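Peptide chain release factor subunit 1 (Aeropyrum pernix, PDB 3AGK) probably directs the ending of protein synthesis on the ribosome when any of the stop codons UAA, UAG and UGA is reached. Local coordinates at residues W27-A31 / T32-S36; Q69-K72 / R73-A77; R123-K126 / R127-D131. All blocks are in the same frame, centred on the assembly; numbering follows the deposited sequence.

Contact 1 of 3, residues W27-A31 / T32-S36; sequences WSAPA and TVLLS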
loop_
_atom_site.group_PDB
_atom_site.type_symbol
_atom_site.label_atom_id
_atom_site.label_comp_id
_atom_site.label_asym_id
_atom_site.label_seq_id
_atom_site.Cartn_x
_atom_site.Cartn_y
_atom_site.Cartn_z
ATOM N N TRP A 27 3.290 -16.307 1.183
ATOM C CA TRP A 27 2.885 -17.638 0.723
ATOM C C TRP A 27 2.549 -17.738 -0.759
ATOM O O TRP A 27 1.814 -16.902 -1.290
ATOM C CB TRP A 27 1.707 -18.138 1.550
ATOM C CG TRP A 27 2.117 -18.509 2.908
ATOM C CD1 TRP A 27 2.678 -17.691 3.844
ATOM C CD2 TRP A 27 2.023 -19.805 3.504
ATOM N NE1 TRP A 27 2.933 -18.398 4.995
ATOM C CE2 TRP A 27 2.542 -19.699 4.813
ATOM C CE3 TRP A 27 1.540 -21.044 3.065
ATOM C CZ2 TRP A 27 2.593 -20.785 5.683
ATOM C CZ3 TRP A 27 1.598 -22.125 3.932
ATOM C CH2 TRP A 27 2.120 -21.988 5.226
ATOM N N SER A 28 3.076 -18.780 -1.411
ATOM C CA SER A 28 2.788 -19.043 -2.823
ATOM C C SER A 28 2.809 -20.537 -3.148
ATOM O O SER A 28 3.396 -21.328 -2.413
ATOM C CB SER A 28 3.793 -18.320 -3.717
ATOM O OG SER A 28 5.048 -18.973 -3.690
ATOM N N ALA A 29 2.170 -20.910 -4.257
ATOM C CA ALA A 29 2.148 -22.301 -4.728
ATOM C C ALA A 29 1.915 -22.389 -6.248
ATOM O O ALA A 29 1.234 -21.540 -6.820
ATOM C CB ALA A 29 1.090 -23.100 -3.980
ATOM N N PRO A 30 2.482 -23.421 -6.899
ATOM C CA PRO A 30 2.349 -23.622 -8.351
ATOM C C PRO A 30 0.897 -23.724 -8.828
ATOM O O PRO A 30 0.516 -23.022 -9.767
ATOM C CB PRO A 30 3.076 -24.948 -8.590
ATOM C CG PRO A 30 4.055 -25.042 -7.478
ATOM C CD PRO A 30 3.388 -24.408 -6.289
ATOM N N ALA A 31 0.107 -24.592 -8.200
ATOM C CA ALA A 31 -1.307 -24.736 -8.545
ATOM C C ALA A 31 -2.174 -24.005 -7.531
ATOM O O ALA A 31 -1.691 -23.586 -6.476
ATOM C CB ALA A 31 -1.698 -26.199 -8.617
ATOM N N THR A 32 -3.451 -23.842 -7.854
ATOM C CA THR A 32 -4.348 -23.120 -6.966
ATOM C C THR A 32 -4.766 -24.011 -5.805
ATOM O O THR A 32 -5.839 -24.606 -5.829
ATOM C CB THR A 32 -5.589 -22.595 -7.702
ATOM O OG1 THR A 32 -6.335 -23.695 -8.232
ATOM C CG2 THR A 32 -5.180 -21.661 -8.842
ATOM N N VAL A 33 -3.915 -24.074 -4.781
ATOM C CA VAL A 33 -4.079 -25.023 -3.682
ATOM C C VAL A 33 -3.869 -24.411 -2.291
ATOM O O VAL A 33 -3.603 -25.134 -1.324
ATOM C CB VAL A 33 -3.111 -26.218 -3.842
ATOM C CG1 VAL A 33 -3.222 -26.804 -5.247
ATOM C CG2 VAL A 33 -1.674 -25.795 -3.534
ATOM N N LEU A 34 -3.973 -23.088 -2.190
ATOM C CA LEU A 34 -3.906 -22.413 -0.895
ATOM C C LEU A 34 -5.272 -21.833 -0.535
ATOM O O LEU A 34 -5.814 -20.983 -1.249
ATOM C CB LEU A 34 -2.832 -21.323 -0.893
ATOM C CG LEU A 34 -1.389 -21.804 -1.099
ATOM C CD1 LEU A 34 -0.425 -20.628 -1.133
ATOM C CD2 LEU A 34 -0.970 -22.794 -0.027
ATOM N N LEU A 35 -5.823 -22.313 0.572
ATOM C CA LEU A 35 -7.190 -21.995 0.980
ATOM C C LEU A 35 -7.318 -20.675 1.736
ATOM O O LEU A 35 -6.558 -20.398 2.663
ATOM C CB LEU A 35 -7.739 -23.132 1.843
ATOM C CG LEU A 35 -9.092 -22.960 2.535
ATOM C CD1 LEU A 35 -10.065 -22.272 1.605
ATOM C CD2 LEU A 35 -9.646 -24.320 2.944
ATOM N N SER A 36 -8.294 -19.871 1.330
ATOM C CA SER A 36 -8.635 -18.647 2.041
ATOM C C SER A 36 -10.118 -18.707 2.428
ATOM O O SER A 36 -10.967 -18.967 1.579
ATOM C CB SER A 36 -8.363 -17.425 1.153
ATOM O OG SER A 36 -7.004 -17.368 0.752
#
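Ala-29 and Leu-34 meet where the chain doubles back through a sharp bend and enters strand 34-39. The close packing lies inside this bend. Ala-29 CB points into it and rests 4.0 Å from Leu-34 CG, while its other neighbour, Val-33 CG2, lies 3.9 Å from that same Ala-29 CB; a methyl suits a place shared by two branched side chains. Leu-34 has CG anti to its own carbonyl carbon (chi1 -63°), and this sends the isobutyl group back along the incoming chain: CD1 reaches 3.8 Å from Ser-28 C, and CD2 lies at the edge of the Trp-27 ring, near its plane. Val-33 splits its branches, CG2 going to Ala-29 and CG1 to Ala-31 CB at 3.7 Å. An alanine in place of Val-33 would remove both branches, which would probably open a gap beside Ala-31 CB and leave Ala-29 CB with Leu-34 as its remaining neighbour in the bend.

The outer side is looser. Ser-28 and Thr-32 turn their CB atoms away from the bend, and Pro-30 stands exposed at the corner, where its ring restrains the backbone. Thr-32 is the centre of an inverse gamma turn, closed by a weak bond from Val-33 N to Ala-31 O (2.8 Å, but with an N-H...O angle of 117°). Val-33, which ends this turn, also begins the next irregularity: with Leu-34 it faces Asp-125 in a classic beta bulge. With so bent a hydrogen bond, the turn probably owes its shape more to the apolar contacts inside it than to polar bonding across it.

Contact 2 of 3, residues Q69-K72 / R73-A77; sequences QAVK and RALSA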
loop_
_atom_site.group_PDB
_atom_site.type_symbol
_atom_site.label_atom_id
_atom_site.label_comp_id
_atom_site.label_asym_id
_atom_site.label_seq_id
_atom_site.Cartn_x
_atom_site.Cartn_y
_atom_site.Cartn_z
ATOM N N GLN A 69 -5.016 -33.855 -4.105
ATOM C CA GLN A 69 -4.676 -34.186 -2.722
ATOM C C GLN A 69 -4.493 -32.931 -1.883
ATOM O O GLN A 69 -4.970 -32.844 -0.748
ATOM C CB GLN A 69 -3.376 -34.998 -2.662
ATOM C CG GLN A 69 -3.528 -36.496 -2.878
ATOM C CD GLN A 69 -2.241 -37.261 -2.575
ATOM O OE1 GLN A 69 -2.206 -38.121 -1.690
ATOM N NE2 GLN A 69 -1.176 -36.946 -3.309
ATOM N N ALA A 70 -3.773 -31.971 -2.452
ATOM C CA ALA A 70 -3.396 -30.754 -1.753
ATOM C C ALA A 70 -4.623 -30.046 -1.197
ATOM O O ALA A 70 -4.649 -29.609 -0.041
ATOM C CB ALA A 70 -2.656 -29.839 -2.697
ATOM N N VAL A 71 -5.639 -29.930 -2.039
ATOM C CA VAL A 71 -6.842 -29.217 -1.671
ATOM C C VAL A 71 -7.604 -29.989 -0.598
ATOM O O VAL A 71 -8.055 -29.409 0.383
ATOM C CB VAL A 71 -7.720 -28.936 -2.917
ATOM C CG1 VAL A 71 -9.062 -28.329 -2.524
ATOM C CG2 VAL A 71 -6.974 -28.012 -3.877
ATOM N N LYS A 72 -7.730 -31.298 -0.776
ATOM C CA LYS A 72 -8.404 -32.122 0.217
ATOM C C LYS A 72 -7.770 -31.929 1.589
ATOM O O LYS A 72 -8.467 -31.736 2.583
ATOM C CB LYS A 72 -8.369 -33.600 -0.176
ATOM C CG LYS A 72 -9.272 -33.965 -1.337
ATOM C CD LYS A 72 -9.157 -35.448 -1.693
ATOM C CE LYS A 72 -10.073 -35.813 -2.853
ATOM N NZ LYS A 72 -9.982 -37.250 -3.227
ATOM N N ARG A 73 -6.443 -31.967 1.633
ATOM C CA ARG A 73 -5.726 -31.815 2.888
ATOM C C ARG A 73 -6.009 -30.478 3.583
ATOM O O ARG A 73 -6.212 -30.434 4.798
ATOM C CB ARG A 73 -4.227 -31.959 2.674
ATOM C CG ARG A 73 -3.443 -31.836 3.967
ATOM C CD ARG A 73 -2.009 -31.476 3.684
ATOM N NE ARG A 73 -1.121 -31.826 4.785
ATOM C CZ ARG A 73 0.192 -31.621 4.763
ATOM N NH1 ARG A 73 0.755 -31.048 3.698
ATOM N NH2 ARG A 73 0.938 -31.975 5.805
ATOM N N ALA A 74 -5.999 -29.394 2.814
ATOM C CA ALA A 74 -6.270 -28.065 3.362
ATOM C C ALA A 74 -7.724 -27.948 3.815
ATOM O O ALA A 74 -8.002 -27.404 4.876
ATOM C CB ALA A 74 -5.954 -26.994 2.337
ATOM N N LEU A 75 -8.642 -28.460 2.998
ATOM C CA LEU A 75 -10.053 -28.516 3.358
ATOM C C LEU A 75 -10.279 -29.266 4.679
ATOM O O LEU A 75 -11.041 -28.813 5.541
ATOM C CB LEU A 75 -10.847 -29.198 2.241
ATOM C CG LEU A 75 -11.848 -28.437 1.367
ATOM C CD1 LEU A 75 -11.780 -26.951 1.527
ATOM C CD2 LEU A 75 -11.675 -28.833 -0.090
ATOM N N SER A 76 -9.626 -30.415 4.834
ATOM C CA SER A 76 -9.786 -31.208 6.051
ATOM C C SER A 76 -9.258 -30.452 7.253
ATOM O O SER A 76 -9.841 -30.505 8.344
ATOM C CB SER A 76 -9.056 -32.535 5.939
ATOM O OG SER A 76 -9.496 -33.200 4.780
ATOM N N ALA A 77 -8.151 -29.745 7.046
ATOM C CA ALA A 77 -7.542 -28.980 8.129
ATOM C C ALA A 77 -8.499 -27.891 8.590
ATOM O O ALA A 77 -8.703 -27.705 9.785
ATOM C CB ALA A 77 -6.219 -28.389 7.692
#
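Arg-73 begins the second half of this stretch by donating its N-H to Gln-69 O, one helical turn back, at 2.9 Å. Its CG stands trans to its own N (chi1 -179°), and the chain runs out extended to NE, carrying the guanidinium away from Gln-69 to a cation-pi contact with Phe-106; a long, flexible side chain suits that reach.

Ala-74 follows, its N bonded to Ala-70 O at 3.2 Å, with the donor tilted 23° from the carbonyl plane. Its small methyl keeps this buried face of the helix low, and Ala-70, one turn earlier, does the same where Val-33 packs against it.

Leu-75 combines backbone and side-chain contact. Its N-H meets Val-71 O almost straight, at 2.8 Å, and its CD2 lies 3.6 Å from Val-71 CG1. The two side chains run side by side, pointing the same way, so they form one apolar ridge; Leu-75 extends it onto Leu-52 and Tyr-56 of helix 45-58.

Ser-76 binds Lys-72 O twice. The backbone N approaches nearly head-on at 2.9 Å, whereas OG donates from above the carbonyl plane, 2.8 Å from Lys-72 O. This local bond satisfies the hydroxyl beside Tyr-56. Lys-72 is fully extended and touches Tyr-56 and Thr-59, its NZ making a long, weak ion pair with Asp-60.

Ala-77 continues the pattern, donating to Arg-73 O. Successive i to i+4 bonds, with apolar residues on the buried face and polar and charged ones toward its margins and the solvent, mark an amphipathic alpha-helix, here one that packs on the four-stranded antiparallel sheet of the first eRF1 domain.

Contact 3 of 3, residues R123-K126 / R127-D131; sequences RTDK and RFITD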
loop_
_atom_site.group_PDB
_atom_site.type_symbol
_atom_site.label_atom_id
_atom_site.label_comp_id
_atom_site.label_asym_id
_atom_site.label_seq_id
_atom_site.Cartn_x
_atom_site.Cartn_y
_atom_site.Cartn_z
ATOM N N ARG A 123 -11.884 -19.413 -1.024
ATOM C CA ARG A 123 -11.135 -19.506 -2.266
ATOM C C ARG A 123 -9.916 -20.413 -2.198
ATOM O O ARG A 123 -9.308 -20.588 -1.144
ATOM C CB ARG A 123 -10.747 -18.110 -2.744
ATOM C CG ARG A 123 -10.215 -18.068 -4.145
ATOM C CD ARG A 123 -10.493 -16.713 -4.736
ATOM N NE ARG A 123 -10.780 -16.806 -6.157
ATOM C CZ ARG A 123 -9.970 -16.361 -7.109
ATOM N NH1 ARG A 123 -8.831 -15.771 -6.778
ATOM N NH2 ARG A 123 -10.306 -16.495 -8.384
ATOM N N THR A 124 -9.588 -21.015 -3.335
ATOM C CA THR A 124 -8.328 -21.728 -3.467
ATOM C C THR A 124 -7.528 -21.059 -4.564
ATOM O O THR A 124 -8.018 -20.870 -5.669
ATOM C CB THR A 124 -8.526 -23.217 -3.761
ATOM O OG1 THR A 124 -9.403 -23.381 -4.884
ATOM C CG2 THR A 124 -9.117 -23.901 -2.557
ATOM N N ASP A 125 -6.301 -20.673 -4.251
ATOM C CA ASP A 125 -5.500 -19.940 -5.213
ATOM C C ASP A 125 -4.037 -20.299 -5.067
ATOM O O ASP A 125 -3.682 -21.150 -4.247
ATOM C CB ASP A 125 -5.703 -18.434 -5.052
ATOM C CG ASP A 125 -5.692 -17.704 -6.383
ATOM O OD1 ASP A 125 -6.659 -16.971 -6.666
ATOM O OD2 ASP A 125 -4.723 -17.869 -7.151
ATOM N N LYS A 126 -3.201 -19.659 -5.880
ATOM C CA LYS A 126 -1.756 -19.857 -5.835
ATOM C C LYS A 126 -1.159 -19.049 -4.666
ATOM O O LYS A 126 0.027 -19.177 -4.331
ATOM C CB LYS A 126 -1.124 -19.480 -7.186
ATOM C CG LYS A 126 -1.629 -20.330 -8.370
ATOM C CD LYS A 126 -1.190 -19.774 -9.729
ATOM C CE LYS A 126 -1.788 -20.566 -10.895
ATOM N NZ LYS A 126 -1.447 -19.971 -12.230
ATOM N N ARG A 127 -2.015 -18.237 -4.042
ATOM C CA ARG A 127 -1.650 -17.435 -2.878
ATOM C C ARG A 127 -2.853 -17.280 -1.932
ATOM O O ARG A 127 -3.981 -17.644 -2.279
ATOM C CB ARG A 127 -1.125 -16.063 -3.325
ATOM C CG ARG A 127 -2.148 -15.201 -4.052
ATOM C CD ARG A 127 -1.491 -14.056 -4.829
ATOM N NE ARG A 127 -0.786 -13.116 -3.960
ATOM C CZ ARG A 127 -0.116 -12.047 -4.392
ATOM N NH1 ARG A 127 0.495 -11.251 -3.524
ATOM N NH2 ARG A 127 -0.055 -11.773 -5.691
ATOM N N PHE A 128 -2.611 -16.762 -0.731
ATOM C CA PHE A 128 -3.705 -16.402 0.169
ATOM C C PHE A 128 -4.365 -15.077 -0.278
ATOM O O PHE A 128 -3.695 -14.151 -0.752
ATOM C CB PHE A 128 -3.216 -16.292 1.629
ATOM C CG PHE A 128 -2.783 -17.615 2.255
ATOM C CD1 PHE A 128 -3.543 -18.772 2.094
ATOM C CD2 PHE A 128 -1.636 -17.682 3.048
ATOM C CE1 PHE A 128 -3.150 -19.977 2.682
ATOM C CE2 PHE A 128 -1.237 -18.876 3.638
ATOM C CZ PHE A 128 -1.999 -20.026 3.458
ATOM N N ILE A 129 -5.682 -14.992 -0.136
ATOM C CA ILE A 129 -6.390 -13.754 -0.430
ATOM C C ILE A 129 -6.497 -12.927 0.847
ATOM O O ILE A 129 -7.216 -13.287 1.778
ATOM C CB ILE A 129 -7.799 -14.024 -0.970
ATOM C CG1 ILE A 129 -7.758 -15.118 -2.042
ATOM C CG2 ILE A 129 -8.430 -12.721 -1.481
ATOM C CD1 ILE A 129 -6.862 -14.799 -3.212
ATOM N N THR A 130 -5.774 -11.820 0.890
ATOM C CA THR A 130 -5.655 -11.052 2.120
ATOM C C THR A 130 -6.462 -9.773 1.999
ATOM O O THR A 130 -6.602 -9.012 2.967
ATOM C CB THR A 130 -4.202 -10.690 2.373
ATOM O OG1 THR A 130 -3.941 -9.388 1.843
ATOM C CG2 THR A 130 -3.286 -11.693 1.695
ATOM N N ASP A 131 -6.975 -9.552 0.791
ATOM C CA ASP A 131 -7.776 -8.391 0.446
ATOM C C ASP A 131 -8.359 -7.646 1.626
ATOM O O ASP A 131 -7.899 -6.568 1.977
ATOM C CB ASP A 131 -8.934 -8.812 -0.471
ATOM C CG ASP A 131 -8.492 -9.062 -1.895
ATOM O OD1 ASP A 131 -7.272 -9.194 -2.115
ATOM O OD2 ASP A 131 -9.367 -9.132 -2.791
#
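Ile-129 lies against Arg-123 and Asp-125 as the chain turns off the end of strand 121-125. Its CG1 approaches Arg-123 CD at 4.2 Å, so the aliphatic part of the arginine serves as an apolar neighbour. Beyond it, the terminal methyl CD1 lies at the edge of the Arg-123 guanidinium, near its plane, and 4.1 Å from Asp-125 OD1. Both bends of the isoleucine matter here: chi1 of -46° and chi2 of -58° bring CD1 to the carboxylate, the isoleucine and aspartate side chains crossing at about a right angle. A branched, purely apolar side chain suits this place, flanking a charged pair without competing for its bonds. The backbone of Ile-129 is held by strand 34-39: its N bonds to Ser-36 OG and its O to Tyr-38 OH.

Arg-127 makes its contact chiefly close to the backbone. Its carbonyl O comes 3.4 Å from Asp-125 CB, while its side chain leads off from the turn; NE is 6.9 Å from Asp-125 OD2, too far for their charges to touch.

Lys-126, between Asp-125 and Arg-127, has its extended chain leading away from the turn. Its N-H is used locally: it donates to Asp-125 OD2 at 2.7 Å, on the lone pair facing away from OD1. The other oxygen, OD1, forms a short salt bridge of 2.5 Å with Arg-123 NH1. Held at both oxygens, the carboxylate is likely to have little freedom to rotate, and the neighbouring positive charge and N-H donor would be expected to stabilise its ionised form.

How the contacts relate
All three contacts belong to the first eRF1 domain and follow one another along the chain without nesting or crossing. Contact 1 comes first, closing the bend between helix 14-24 and strand 34-39. Contact 2 closes no loop, being successive turns of helix 65-82, yet this helix returns to cover the strand: Leu-75 CD1 touches Leu-35 CD2 at 3.7 Å, and Val-71 CG2 lies 4.1 Å from Thr-32 O. Contact 3 forms the turn leaving strand 121-125, which pairs antiparallel with strand 34-39 through Leu-34 N to Asp-125 O and Ser-36 N to Arg-123 O. Contact 1 thus lies between the other two, joining helix to sheet edge; contacts 2 and 3 do not touch.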